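Oxidoreductase (Listeria innocua, PDB 3E18) binds NAD and is probably a dehydrogenase of the GFO/IDH/MocA family, although its substrate and physiological role are not established. Local coordinates at residues A[146-152]-A[221-227]. Coordinates in Å, arbitrary orientation, origin at the centre of the assembly. Residue numbers count along the deposited sequence, not the author numbering.
Sequences MFHLESR and GITAQIE
Set strands 146-152 and 223-227 side by side and parallel, axes 4.7 Å apart and their N-to-C directions 2° apart, with His148 opposite Thr223, Glu150 opposite Gln225 and Arg152 opposite Glu227. Five backbone hydrogen bonds alternate in direction. Thr223 N donates to Phe147 O, Gln225 N to Leu149 O and Glu227 N to Ser151 O, all at 3.0 Å; in return Leu149 N reaches Thr223 O at 3.1 Å and Ser151 N reaches Gln225 O at 3.0 Å. Phe147 (phi/psi -119/-7) and His148 form a classic beta bulge against Lys242 on the other flanking strand.

The face bearing His148, Glu150, Arg152, Thr223, Gln225 and Glu227 carries a hydrogen-bonded, salt-bridged network. With chi1 t, His148 presents ND1 to Thr223 OG1 (2.6 Å) while its NE2 donates to Glu150 OE2 (2.7 Å). The other carboxylate oxygen, Glu150 OE1, takes Arg152 NH1 at 2.8 Å and NH2 at 2.9 Å. Arg152 NE then meets Glu227 OE2 at 3.3 Å, a salt bridge whose hydrogen bond is weak; that oxygen's stronger partner is His154. Gln225 NE2 donates to Glu227 OE1 (2.9 Å), and water 1 joins Arg152 NH1 (2.8 Å) to Glu227 OE1 (2.6 Å). This face meets the second subunit, where Gln225 OE1 accepts from Gln225 NE2 of that subunit.

On the reverse face, Leu149, Ala224 and Ile226 pack beneath helix 173-188, and Ser151 OG is hydrogen-bonded to Arg238 NH1. A largely apolar, helix-covered face backed by a polar one at the subunit interface characterises this open mixed sheet of the GFO/IDH/MocA C-terminal domain.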
loop_
_atom_site.group_PDB
_atom_site.type_symbol
_atom_site.label_atom_id
_atom_site.label_comp_id
_atom_site.label_asym_id
_atom_site.label_seq_id
_atom_site.Cartn_x
_atom_site.Cartn_y
_atom_site.Cartn_z
ATOM N N MET A 146 -7.771 8.620 13.964
ATOM C CA MET A 146 -7.001 8.290 12.765
ATOM C C MET A 146 -6.098 7.119 13.128
ATOM O O MET A 146 -5.280 7.238 14.041
ATOM C CB MET A 146 -6.168 9.498 12.310
ATOM C CG MET A 146 -5.632 9.420 10.887
ATOM S SD MET A 146 -4.755 10.909 10.387
ATOM C CE MET A 146 -6.099 12.081 10.285
ATOM N N PHE A 147 -6.262 5.988 12.440
ATOM C CA PHE A 147 -5.515 4.767 12.790
ATOM C C PHE A 147 -4.606 4.269 11.670
ATOM O O PHE A 147 -3.820 3.352 11.866
ATOM C CB PHE A 147 -6.451 3.644 13.303
ATOM C CG PHE A 147 -7.463 3.136 12.276
ATOM C CD1 PHE A 147 -7.101 2.214 11.297
ATOM C CD2 PHE A 147 -8.790 3.559 12.323
ATOM C CE1 PHE A 147 -8.030 1.749 10.360
ATOM C CE2 PHE A 147 -9.724 3.092 11.408
ATOM C CZ PHE A 147 -9.344 2.195 10.416
ATOM N N HIS A 148 -4.695 4.875 10.490
ATOM C CA HIS A 148 -3.885 4.424 9.390
ATOM C C HIS A 148 -3.595 5.607 8.472
ATOM O O HIS A 148 -4.516 6.307 8.093
ATOM C CB HIS A 148 -4.576 3.291 8.613
ATOM C CG HIS A 148 -3.796 2.830 7.420
ATOM N ND1 HIS A 148 -2.665 2.049 7.525
ATOM C CD2 HIS A 148 -3.956 3.084 6.098
ATOM C CE1 HIS A 148 -2.168 1.831 6.322
ATOM N NE2 HIS A 148 -2.932 2.447 5.437
ATOM N N LEU A 149 -2.318 5.840 8.164
ATOM C CA LEU A 149 -1.917 6.998 7.326
ATOM C C LEU A 149 -1.060 6.577 6.166
ATOM O O LEU A 149 -0.130 5.807 6.325
ATOM C CB LEU A 149 -1.125 8.028 8.154
ATOM C CG LEU A 149 -1.791 8.695 9.361
ATOM C CD1 LEU A 149 -1.681 7.846 10.643
ATOM C CD2 LEU A 149 -1.157 10.055 9.572
ATOM N N GLU A 150 -1.312 7.119 4.978
ATOM C CA GLU A 150 -0.457 6.770 3.873
ATOM C C GLU A 150 0.057 8.075 3.310
ATOM O O GLU A 150 -0.728 8.939 2.969
ATOM C CB GLU A 150 -1.194 5.940 2.807
ATOM C CG GLU A 150 -1.684 4.600 3.326
ATOM C CD GLU A 150 -2.467 3.769 2.337
ATOM O OE1 GLU A 150 -2.511 4.083 1.118
ATOM O OE2 GLU A 150 -3.049 2.770 2.806
ATOM N N SER A 151 1.380 8.215 3.275
ATOM C CA SER A 151 2.044 9.452 2.894
ATOM C C SER A 151 2.968 9.134 1.733
ATOM O O SER A 151 3.873 8.306 1.865
ATOM C CB SER A 151 2.806 9.986 4.112
ATOM O OG SER A 151 3.578 11.137 3.810
ATOM N N ARG A 152 2.750 9.772 0.580
ATOM C CA ARG A 152 3.445 9.384 -0.642
ATOM C C ARG A 152 3.982 10.607 -1.357
ATOM O O ARG A 152 3.276 11.580 -1.524
ATOM C CB ARG A 152 2.486 8.674 -1.624
ATOM C CG ARG A 152 2.023 7.277 -1.218
ATOM C CD ARG A 152 1.069 6.680 -2.265
ATOM N NE ARG A 152 0.676 5.300 -1.929
ATOM C CZ ARG A 152 -0.387 4.956 -1.203
ATOM N NH1 ARG A 152 -0.641 3.676 -0.958
ATOM N NH2 ARG A 152 -1.193 5.881 -0.702
ATOM N N GLY A 221 -1.062 0.569 17.868
ATOM C CA GLY A 221 -1.879 -0.086 16.852
ATOM C C GLY A 221 -1.977 0.713 15.563
ATOM O O GLY A 221 -2.491 0.207 14.572
ATOM N N ILE A 222 -1.507 1.954 15.584
ATOM C CA ILE A 222 -1.529 2.810 14.378
ATOM C C ILE A 222 -0.603 2.244 13.321
ATOM O O ILE A 222 0.491 1.759 13.633
ATOM C CB ILE A 222 -1.195 4.270 14.717
ATOM C CG1 ILE A 222 -2.349 4.888 15.507
ATOM C CG2 ILE A 222 -0.886 5.126 13.435
ATOM C CD1 ILE A 222 -2.099 6.314 15.953
ATOM N N THR A 223 -1.033 2.294 12.059
ATOM C CA THR A 223 -0.212 1.773 10.996
ATOM C C THR A 223 0.024 2.889 9.971
ATOM O O THR A 223 -0.725 3.866 9.903
ATOM C CB THR A 223 -0.800 0.476 10.332
ATOM O OG1 THR A 223 -2.080 0.758 9.757
ATOM C CG2 THR A 223 -0.937 -0.679 11.348
ATOM N N ALA A 224 1.104 2.779 9.232
ATOM C CA ALA A 224 1.409 3.798 8.226
ATOM C C ALA A 224 2.141 3.172 7.104
ATOM O O ALA A 224 2.891 2.234 7.302
ATOM C CB ALA A 224 2.244 4.936 8.827
ATOM N N GLN A 225 1.932 3.712 5.909
ATOM C CA GLN A 225 2.707 3.306 4.774
ATOM C C GLN A 225 3.303 4.586 4.238
ATOM O O GLN A 225 2.561 5.532 4.006
ATOM C CB GLN A 225 1.827 2.650 3.717
ATOM C CG GLN A 225 2.610 2.230 2.457
ATOM C CD GLN A 225 1.782 1.405 1.490
ATOM O OE1 GLN A 225 0.876 0.692 1.898
ATOM N NE2 GLN A 225 2.084 1.510 0.190
ATOM N N ILE A 226 4.630 4.611 4.088
ATOM C CA ILE A 226 5.362 5.789 3.591
ATOM C C ILE A 226 6.020 5.400 2.295
ATOM O O ILE A 226 6.629 4.336 2.173
ATOM C CB ILE A 226 6.450 6.282 4.604
ATOM C CG1 ILE A 226 5.868 6.467 6.018
ATOM C CG2 ILE A 226 7.199 7.495 4.069
ATOM C CD1 ILE A 226 4.674 7.407 6.137
ATOM N N GLU A 227 5.946 6.262 1.298
ATOM C CA GLU A 227 6.445 5.814 0.026
ATOM C C GLU A 227 7.034 7.028 -0.652
ATOM O O GLU A 227 6.525 8.130 -0.481
ATOM C CB GLU A 227 5.231 5.305 -0.738
ATOM C CG GLU A 227 5.441 4.518 -1.967
ATOM C CD GLU A 227 4.121 3.943 -2.431
ATOM O OE1 GLU A 227 3.619 2.972 -1.813
ATOM O OE2 GLU A 227 3.570 4.488 -3.399
HETATM O O HOH W 1 1.245 2.307 -2.574
#